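PUA domain-containing protein (Aeropyrum pernix, PDB 1ZS7) is of unknown function but carries a PUA domain and probably binds RNA, perhaps in translation initiation. Local coordinates at residues 33-38 with 76-81; 93-98 with 131-136. One frame throughout, in Å; residues are numbered along the deposited sequence. Where two conformers were deposited one is given.

Overall arrangement
Contact 1 lies within the pre-PUA part of the chain and contact 2 within the PUA part; their centres are about 15 Å apart. Both are mainly buried, but they are built differently. In contact 1 the loop after helix 21-31 reaches edge strand 77-79 of an antiparallel sheet and the arginine before it, with one hydrogen bond to a main-chain carbonyl. In contact 2 two inner strands of a mixed sheet, 94-98 and 129-134, pair backbone to backbone in parallel, with aliphatic side chains on both faces. Lys93 connects them: its NZ lies 3.0 Å from Pro33 O, a probable hydrogen bond, and also hydrogen-bonds to a phosphate probably from the crystallisation liquor.

Contact 1 (33-38 with 76-81); sequences PYYTRI and RIYPTL. With K (potassium ion), chain G.
Tyr35 reaches Ile77 and Pro79 of strand 77-79, an outermost strand of the antiparallel sheet in the pre-PUA region, and Tyr34 meets Arg76 just before it; both tyrosines project from the loop after helix 21-31. Tyr35 OH donates a 2.6 Å hydrogen bond to Ile77 O. It meets a lone pair in the carbonyl plane, at a C=O...donor angle of 136°, and the carbonyl oxygen lies at the edge of the phenol ring. Beside this bond the same hydroxyl packs on the proline two residues on, with Tyr35 OH 3.3 Å from Pro79 CD. CG of Tyr35 stands opposite its own carbonyl carbon (chi1 -58°), a setting that aims the ring across at the strand. A phenylalanine here would keep the ring but would probably leave Ile77 O without this hydrogen-bond donor.

The second tyrosine meets an aliphatic stem. Arg76 CD sits over one face of the Tyr34 ring, 4.1 Å from its centroid, in a CH-pi contact offset toward the rim; Pro33 CB lies over the opposite face, so the ring is held between them. The guanidinium stands steeply to the phenol, the planes 81° apart, and any cation-pi attraction is weak at best, Arg76 CZ being 5.0 Å from the centroid.

Further out, in the conformer given, Arg76 NH1 hydrogen-bonds to Gly127 O and NH2 to Tyr78 OH, which is itself held by Asp74. Trp91 meets the Tyr35 ring and also touches Pro79, while farther along the loop Ile38 O, at 2.5 Å, and Phe40 O bind a potassium ion. At the other end of the strand segment, Thr80 is the N-cap of helix 81-87, its OG1 hydrogen-bonded to Cys83 N.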
ATOM      1  N   PRO A  33      15.201  -3.762   1.704  1.00 13.20           N
ATOM      2  CA  PRO A  33      15.022  -5.225   1.746  1.00 13.30           C
ATOM      3  C   PRO A  33      13.660  -5.731   1.239  1.00 12.89           C
ATOM      4  O   PRO A  33      13.530  -6.915   0.936  1.00 12.35           O
ATOM      5  CB  PRO A  33      15.144  -5.551   3.241  1.00 13.32           C
ATOM      6  CG  PRO A  33      15.722  -4.318   3.887  1.00 14.70           C
ATOM      7  CD  PRO A  33      15.273  -3.181   3.062  1.00 13.26           C
ATOM      8  N   TYR A  34      12.671  -4.848   1.162  1.00 12.42           N
ATOM      9  CA  TYR A  34      11.274  -5.284   0.958  1.00 13.05           C
ATOM     10  C   TYR A  34      10.697  -5.084  -0.438  1.00 12.57           C
ATOM     11  O   TYR A  34       9.579  -5.549  -0.727  1.00 12.90           O
ATOM     12  CB  TYR A  34      10.368  -4.631   2.003  1.00 13.71           C
ATOM     13  CG  TYR A  34      10.842  -4.960   3.379  1.00 15.94           C
ATOM     14  CD1 TYR A  34      10.890  -6.289   3.818  1.00 17.24           C
ATOM     15  CD2 TYR A  34      11.304  -3.962   4.226  1.00 18.16           C
ATOM     16  CE1 TYR A  34      11.378  -6.607   5.083  1.00 19.68           C
ATOM     17  CE2 TYR A  34      11.778  -4.266   5.488  1.00 20.38           C
ATOM     18  CZ  TYR A  34      11.803  -5.589   5.915  1.00 21.82           C
ATOM     19  OH  TYR A  34      12.285  -5.886   7.177  1.00 21.51           O
ATOM     20  N   TYR A  35      11.455  -4.396  -1.289  1.00 12.35           N
ATOM     21  CA  TYR A  35      10.989  -4.015  -2.627  1.00 12.58           C
ATOM     22  C   TYR A  35      12.095  -4.313  -3.620  1.00 12.55           C
ATOM     23  O   TYR A  35      13.262  -4.341  -3.251  1.00 12.04           O
ATOM     24  CB  TYR A  35      10.567  -2.521  -2.637  1.00 12.61           C
ATOM     25  CG  TYR A  35       9.474  -2.262  -1.593  1.00 13.26           C
ATOM     26  CD1 TYR A  35       8.159  -2.671  -1.830  1.00 10.76           C
ATOM     27  CD2 TYR A  35       9.781  -1.688  -0.346  1.00 13.05           C
ATOM     28  CE1 TYR A  35       7.155  -2.514  -0.863  1.00 13.12           C
ATOM     29  CE2 TYR A  35       8.780  -1.508   0.627  1.00 12.46           C
ATOM     30  CZ  TYR A  35       7.477  -1.919   0.358  1.00 12.67           C
ATOM     31  OH  TYR A  35       6.507  -1.748   1.313  1.00 11.42           O
ATOM     32  N   THR A  36      11.712  -4.578  -4.867  1.00 12.62           N
ATOM     33  CA  THR A  36      12.665  -4.770  -5.948  1.00 12.79           C
ATOM     34  C   THR A  36      13.478  -3.503  -6.149  1.00 12.79           C
ATOM     35  O   THR A  36      14.694  -3.573  -6.281  1.00 12.46           O
ATOM     36  CB  THR A  36      11.958  -5.130  -7.263  1.00 12.82           C
ATOM     37  OG1 THR A  36      11.156  -6.295  -7.050  1.00 14.59           O
ATOM     38  CG2 THR A  36      12.989  -5.407  -8.373  1.00 12.67           C
ATOM     39  N   ARG A  37      12.785  -2.360  -6.162  1.00 13.16           N
ATOM     40  CA  ARG A  37      13.406  -1.050  -6.348  1.00 14.40           C
ATOM     41  C   ARG A  37      12.710  -0.056  -5.442  1.00 13.55           C
ATOM     42  O   ARG A  37      11.535  -0.200  -5.151  1.00 14.11           O
ATOM     43  CB  ARG A  37      13.239  -0.553  -7.792  1.00 15.17           C
ATOM     44  CG  ARG A  37      14.036  -1.302  -8.827  1.00 16.27           C
ATOM     45  CD  ARG A  37      13.827  -0.687 -10.224  1.00 16.18           C
ATOM     46  NE  ARG A  37      12.423  -0.687 -10.670  1.00 14.80           N
ATOM     47  CZ  ARG A  37      11.773  -1.738 -11.162  1.00 13.57           C
ATOM     48  NH1 ARG A  37      12.376  -2.917 -11.294  1.00 11.80           N
ATOM     49  NH2 ARG A  37      10.506  -1.604 -11.542  1.00 11.47           N
ATOM     50  N   ILE A  38      13.436   0.965  -5.020  1.00 13.68           N
ATOM     51  CA  ILE A  38      12.815   2.111  -4.362  1.00 13.91           C
ATOM     52  C   ILE A  38      12.272   2.958  -5.531  1.00 13.42           C
ATOM     53  O   ILE A  38      13.020   3.256  -6.459  1.00 13.38           O
ATOM     54  CB  ILE A  38      13.841   2.841  -3.444  1.00 14.54           C
ATOM     55  CG1 ILE A  38      14.043   1.968  -2.182  1.00 15.41           C
ATOM     56  CG2 ILE A  38      13.379   4.272  -3.128  1.00 15.13           C
ATOM     57  CD1 ILE A  38      15.233   2.257  -1.331  1.00 20.23           C
ATOM     58  N   ARG A  76       7.298  -2.080   9.485  0.50 15.57           N
ATOM     59  CA  ARG A  76       7.715  -2.034   8.093  0.50 14.86           C
ATOM     60  C   ARG A  76       6.974  -0.893   7.384  0.50 14.24           C
ATOM     61  O   ARG A  76       5.871  -0.508   7.795  0.50 13.77           O
ATOM     62  CB  ARG A  76       7.472  -3.390   7.392  0.50 15.25           C
ATOM     63  CG  ARG A  76       8.099  -4.597   8.139  0.50 15.38           C
ATOM     64  CD  ARG A  76       8.223  -5.855   7.249  0.50 17.95           C
ATOM     65  NE  ARG A  76       6.934  -6.308   6.708  0.50 16.96           N
ATOM     66  CZ  ARG A  76       6.784  -7.143   5.681  0.50 15.50           C
ATOM     67  NH1 ARG A  76       7.838  -7.655   5.039  0.50 12.99           N
ATOM     68  NH2 ARG A  76       5.565  -7.474   5.291  0.50 13.62           N
ATOM     69  N   ILE A  77       7.593  -0.358   6.338  1.00 13.54           N
ATOM     70  CA  ILE A  77       7.032   0.765   5.562  1.00 13.67           C
ATOM     71  C   ILE A  77       6.345   0.210   4.309  1.00 13.43           C
ATOM     72  O   ILE A  77       6.939  -0.603   3.585  1.00 14.78           O
ATOM     73  CB  ILE A  77       8.141   1.769   5.143  1.00 13.92           C
ATOM     74  CG1 ILE A  77       8.923   2.310   6.367  1.00 16.57           C
ATOM     75  CG2 ILE A  77       7.595   2.875   4.223  1.00 13.79           C
ATOM     76  CD1 ILE A  77       8.081   3.045   7.351  1.00 20.43           C
ATOM     77  N   TYR A  78       5.105   0.626   4.083  1.00 13.09           N
ATOM     78  CA  TYR A  78       4.272   0.153   2.982  1.00 12.60           C
ATOM     79  C   TYR A  78       3.863   1.323   2.078  1.00 12.37           C
ATOM     80  O   TYR A  78       3.767   2.467   2.547  1.00 12.07           O
ATOM     81  CB  TYR A  78       2.986  -0.476   3.533  1.00 12.71           C
ATOM     82  CG  TYR A  78       3.192  -1.788   4.252  1.00 14.36           C
ATOM     83  CD1 TYR A  78       2.928  -2.996   3.605  1.00 15.13           C
ATOM     84  CD2 TYR A  78       3.598  -1.820   5.589  1.00 12.78           C
ATOM     85  CE1 TYR A  78       3.112  -4.219   4.251  1.00 16.04           C
ATOM     86  CE2 TYR A  78       3.772  -3.046   6.255  1.00 15.06           C
ATOM     87  CZ  TYR A  78       3.525  -4.232   5.577  1.00 15.49           C
ATOM     88  OH  TYR A  78       3.691  -5.442   6.204  1.00 15.65           O
ATOM     89  N   PRO A  79       3.599   1.033   0.787  1.00 12.17           N
ATOM     90  CA  PRO A  79       3.045   2.037  -0.092  1.00 11.74           C
ATOM     91  C   PRO A  79       1.542   2.201   0.118  1.00 11.76           C
ATOM     92  O   PRO A  79       0.838   1.214   0.393  1.00 12.02           O
ATOM     93  CB  PRO A  79       3.300   1.456  -1.490  1.00 11.51           C
ATOM     94  CG  PRO A  79       3.230  -0.038  -1.313  1.00 11.52           C
ATOM     95  CD  PRO A  79       3.798  -0.268   0.102  1.00 12.09           C
ATOM     96  N   THR A  80       1.063   3.433  -0.024  1.00 11.81           N
ATOM     97  CA  THR A  80      -0.371   3.668  -0.224  1.00 12.16           C
ATOM     98  C   THR A  80      -0.788   3.262  -1.644  1.00 12.60           C
ATOM     99  O   THR A  80       0.051   3.108  -2.553  1.00 11.93           O
ATOM    100  CB  THR A  80      -0.729   5.149  -0.046  1.00 11.67           C
ATOM    101  OG1 THR A  80      -0.028   5.908  -1.049  1.00 13.01           O
ATOM    102  CG2 THR A  80      -0.322   5.630   1.359  1.00 12.15           C
ATOM    103  N   LEU A  81      -2.096   3.136  -1.868  1.00 12.26           N
ATOM    104  CA  LEU A  81      -2.580   2.893  -3.227  1.00 12.13           C
ATOM    105  C   LEU A  81      -2.279   4.101  -4.125  1.00 12.72           C
ATOM    106  O   LEU A  81      -2.062   3.930  -5.332  1.00 12.02           O
ATOM    107  CB  LEU A  81      -4.088   2.571  -3.245  1.00 12.45           C
ATOM    108  CG  LEU A  81      -4.492   1.263  -2.549  1.00 14.47           C
ATOM    109  CD1 LEU A  81      -5.979   1.033  -2.805  1.00 15.65           C
ATOM    110  CD2 LEU A  81      -3.710   0.062  -3.044  1.00 17.70           C
TER
HETATM  111  K     K G 401      14.613   4.861  -7.629  0.50 19.78           K

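Contact 2 (93-98 with 131-136); sequences KGVVLV and AALYHE. With PO4 (phosphate ion), chain F; PO4 (phosphate ion), chain C.
Val96 and Val98 alternate with Ala131 and Leu133 in the main-chain ladder that joins strands 94-98 and 129-134, the parallel pair inside the mixed sheet of the PUA domain. The strand segments run at 33° to each other. Val96 N donates to Ala131 O (2.8 Å), Val96 O accepts from Leu133 N, Val98 N donates to Leu133 O, and Val98 O accepts from His135 N at 3.0 Å. The bond from Ala131 N to Gly94 O, at 3.4 Å, is weak. CA-H...O contacts accompany these bonds, Ala132 CA lying 3.2 Å from Val96 O.

Apolar packing divides between the two faces. On one, Leu133 crosses Val95 at about a right angle, with Val95 CG1 3.8 Å from Leu133 CD2, while Leu97 CD2 rests against Leu133 CB. On the other, Val98 CG1 meets Ala132 CB at 4.1 Å; helix 100-107 covers this side through Ala103 and Leu106.

The polar ends reach phosphates, probably from the crystallisation liquor. Lys93, its chain extended beyond CG, hydrogen-bonds through NZ to O2 of one phosphate. CG of His135 sits between the backbone N and the carbonyl carbon (chi1 78°), which brings the imidazole edge-on to Val98 O, and His135 NE2 donates to O2 of the other phosphate at 3.1 Å, in the plane of the ring.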
ATOM      1  N   LYS A  93       7.884  -6.597  -5.126  1.00 12.45           N
ATOM      2  CA  LYS A  93       8.378  -7.944  -5.376  1.00 13.36           C
ATOM      3  C   LYS A  93       7.336  -8.780  -6.120  1.00 13.78           C
ATOM      4  O   LYS A  93       7.686  -9.634  -6.925  1.00 14.27           O
ATOM      5  CB  LYS A  93       8.830  -8.624  -4.085  1.00 13.13           C
ATOM      6  CG  LYS A  93      10.062  -7.959  -3.487  1.00 14.13           C
ATOM      7  CD  LYS A  93      10.697  -8.814  -2.381  1.00 14.44           C
ATOM      8  CE  LYS A  93      12.053  -8.189  -2.004  1.00 16.71           C
ATOM      9  NZ  LYS A  93      12.766  -9.070  -1.038  1.00 19.42           N
ATOM     10  N   GLY A  94       6.063  -8.496  -5.874  1.00 13.16           N
ATOM     11  CA  GLY A  94       5.029  -9.218  -6.574  1.00 14.18           C
ATOM     12  C   GLY A  94       3.694  -8.526  -6.590  1.00 13.40           C
ATOM     13  O   GLY A  94       3.427  -7.602  -5.803  1.00 13.30           O
ATOM     14  N   VAL A  95       2.863  -9.006  -7.500  1.00 13.35           N
ATOM     15  CA  VAL A  95       1.487  -8.585  -7.643  1.00 13.86           C
ATOM     16  C   VAL A  95       0.638  -9.844  -7.754  1.00 13.08           C
ATOM     17  O   VAL A  95       1.083 -10.855  -8.313  1.00 12.98           O
ATOM     18  CB  VAL A  95       1.361  -7.650  -8.863  1.00 14.26           C
ATOM     19  CG1 VAL A  95      -0.023  -7.699  -9.514  1.00 17.29           C
ATOM     20  CG2 VAL A  95       1.743  -6.209  -8.406  1.00 15.19           C
ATOM     21  N   VAL A  96      -0.547  -9.809  -7.161  1.00 12.29           N
ATOM     22  CA  VAL A  96      -1.492 -10.911  -7.280  1.00 12.56           C
ATOM     23  C   VAL A  96      -2.710 -10.348  -8.003  1.00 12.72           C
ATOM     24  O   VAL A  96      -3.235  -9.307  -7.612  1.00 12.69           O
ATOM     25  CB  VAL A  96      -1.853 -11.475  -5.891  1.00 12.69           C
ATOM     26  CG1 VAL A  96      -2.948 -12.547  -5.989  1.00 14.41           C
ATOM     27  CG2 VAL A  96      -0.587 -12.086  -5.209  1.00 14.25           C
ATOM     28  N   LEU A  97      -3.142 -11.031  -9.064  1.00 12.71           N
ATOM     29  CA  LEU A  97      -4.309 -10.613  -9.839  1.00 12.16           C
ATOM     30  C   LEU A  97      -5.536 -11.347  -9.303  1.00 11.35           C
ATOM     31  O   LEU A  97      -5.479 -12.556  -9.042  1.00 11.87           O
ATOM     32  CB  LEU A  97      -4.103 -10.955 -11.326  1.00 12.91           C
ATOM     33  CG  LEU A  97      -2.858 -10.353 -11.992  1.00 15.17           C
ATOM     34  CD1 LEU A  97      -2.818 -10.734 -13.471  1.00 17.29           C
ATOM     35  CD2 LEU A  97      -2.854  -8.856 -11.788  1.00 15.28           C
ATOM     36  N   VAL A  98      -6.634 -10.624  -9.121  1.00 10.55           N
ATOM     37  CA  VAL A  98      -7.806 -11.206  -8.468  1.00  9.92           C
ATOM     38  C   VAL A  98      -9.058 -11.070  -9.328  1.00 10.08           C
ATOM     39  O   VAL A  98      -9.149 -10.182 -10.194  1.00  9.05           O
ATOM     40  CB  VAL A  98      -8.059 -10.601  -7.044  1.00  9.94           C
ATOM     41  CG1 VAL A  98      -6.785 -10.590  -6.216  1.00  9.06           C
ATOM     42  CG2 VAL A  98      -8.648  -9.168  -7.132  1.00 10.03           C
ATOM     43  N   ALA A 131       0.918  -6.353  -3.870  1.00 12.45           N
ATOM     44  CA  ALA A 131      -0.343  -5.672  -4.100  1.00 12.81           C
ATOM     45  C   ALA A 131      -1.291  -6.625  -4.827  1.00 12.44           C
ATOM     46  O   ALA A 131      -0.853  -7.479  -5.604  1.00 12.86           O
ATOM     47  CB  ALA A 131      -0.139  -4.412  -4.926  1.00 12.64           C
ATOM     48  N   ALA A 132      -2.578  -6.465  -4.555  1.00 12.05           N
ATOM     49  CA  ALA A 132      -3.634  -7.180  -5.236  1.00 12.56           C
ATOM     50  C   ALA A 132      -4.324  -6.225  -6.205  1.00 13.22           C
ATOM     51  O   ALA A 132      -4.778  -5.130  -5.812  1.00 13.33           O
ATOM     52  CB  ALA A 132      -4.630  -7.729  -4.229  1.00 13.21           C
ATOM     53  N   LEU A 133      -4.408  -6.662  -7.460  1.00 12.98           N
ATOM     54  CA  LEU A 133      -4.987  -5.897  -8.564  1.00 12.87           C
ATOM     55  C   LEU A 133      -6.161  -6.644  -9.165  1.00 12.76           C
ATOM     56  O   LEU A 133      -6.077  -7.872  -9.403  1.00 12.63           O
ATOM     57  CB  LEU A 133      -3.948  -5.693  -9.676  1.00 13.40           C
ATOM     58  CG  LEU A 133      -2.899  -4.569  -9.550  1.00 15.75           C
ATOM     59  CD1 LEU A 133      -2.153  -4.542  -8.235  1.00 14.21           C
ATOM     60  CD2 LEU A 133      -1.937  -4.656 -10.760  1.00 14.94           C
ATOM     61  N   TYR A 134      -7.235  -5.909  -9.438  1.00 12.28           N
ATOM     62  CA  TYR A 134      -8.361  -6.491 -10.161  1.00 12.18           C
ATOM     63  C   TYR A 134      -7.832  -6.851 -11.543  1.00 12.80           C
ATOM     64  O   TYR A 134      -7.225  -6.010 -12.203  1.00 12.20           O
ATOM     65  CB  TYR A 134      -9.499  -5.477 -10.251  1.00 12.41           C
ATOM     66  CG  TYR A 134     -10.681  -5.921 -11.068  1.00 12.11           C
ATOM     67  CD1 TYR A 134     -11.049  -7.282 -11.148  1.00 12.22           C
ATOM     68  CD2 TYR A 134     -11.463  -4.980 -11.755  1.00 13.17           C
ATOM     69  CE1 TYR A 134     -12.150  -7.681 -11.911  1.00 14.67           C
ATOM     70  CE2 TYR A 134     -12.555  -5.368 -12.498  1.00 14.31           C
ATOM     71  CZ  TYR A 134     -12.901  -6.715 -12.568  1.00 15.41           C
ATOM     72  OH  TYR A 134     -13.990  -7.101 -13.311  1.00 15.64           O
ATOM     73  N   HIS A 135      -8.027  -8.100 -11.968  1.00 13.89           N
ATOM     74  CA  HIS A 135      -7.374  -8.574 -13.201  1.00 14.81           C
ATOM     75  C   HIS A 135      -7.795  -7.804 -14.455  1.00 15.61           C
ATOM     76  O   HIS A 135      -6.977  -7.565 -15.346  1.00 15.55           O
ATOM     77  CB  HIS A 135      -7.569 -10.082 -13.396  1.00 15.47           C
ATOM     78  CG  HIS A 135      -8.920 -10.463 -13.922  1.00 18.54           C
ATOM     79  ND1 HIS A 135      -9.184 -10.615 -15.269  1.00 21.61           N
ATOM     80  CD2 HIS A 135     -10.087 -10.707 -13.277  1.00 21.35           C
ATOM     81  CE1 HIS A 135     -10.457 -10.942 -15.430  1.00 23.27           C
ATOM     82  NE2 HIS A 135     -11.026 -11.008 -14.236  1.00 23.50           N
ATOM     83  N   GLU A 136      -9.067  -7.417 -14.517  1.00 15.92           N
ATOM     84  CA  GLU A 136      -9.632  -6.875 -15.754  1.00 17.19           C
ATOM     85  C   GLU A 136      -9.079  -5.491 -16.098  1.00 16.90           C
ATOM     86  O   GLU A 136      -8.800  -5.214 -17.265  1.00 17.04           O
ATOM     87  CB  GLU A 136     -11.163  -6.865 -15.682  1.00 17.40           C
ATOM     88  CG  GLU A 136     -11.874  -6.502 -16.985  1.00 22.02           C
ATOM     89  CD  GLU A 136     -11.604  -7.475 -18.132  1.00 26.94           C
ATOM     90  OE1 GLU A 136     -11.145  -8.623 -17.895  1.00 28.26           O
ATOM     91  OE2 GLU A 136     -11.869  -7.079 -19.288  1.00 31.46           O
TER
HETATM   92  P   PO4 F 305      12.523 -12.679  -2.095  1.00 44.40           P
HETATM   93  O1  PO4 F 305      11.666 -12.288  -0.918  1.00 42.25           O
HETATM   94  O2  PO4 F 305      13.048 -11.432  -2.783  1.00 44.15           O
HETATM   95  O3  PO4 F 305      13.687 -13.509  -1.588  1.00 44.30           O
HETATM   96  O4  PO4 F 305      11.739 -13.514  -3.090  1.00 44.18           O
HETATM   97  P   PO4 C 302     -14.462 -12.910 -12.987  1.00 41.15           P
HETATM   98  O1  PO4 C 302     -13.776 -13.750 -14.044  1.00 41.55           O
HETATM   99  O2  PO4 C 302     -13.592 -11.726 -12.619  1.00 37.81           O
HETATM  100  O3  PO4 C 302     -15.797 -12.415 -13.519  1.00 41.41           O
HETATM  101  O4  PO4 C 302     -14.712 -13.780 -11.793  1.00 39.72           O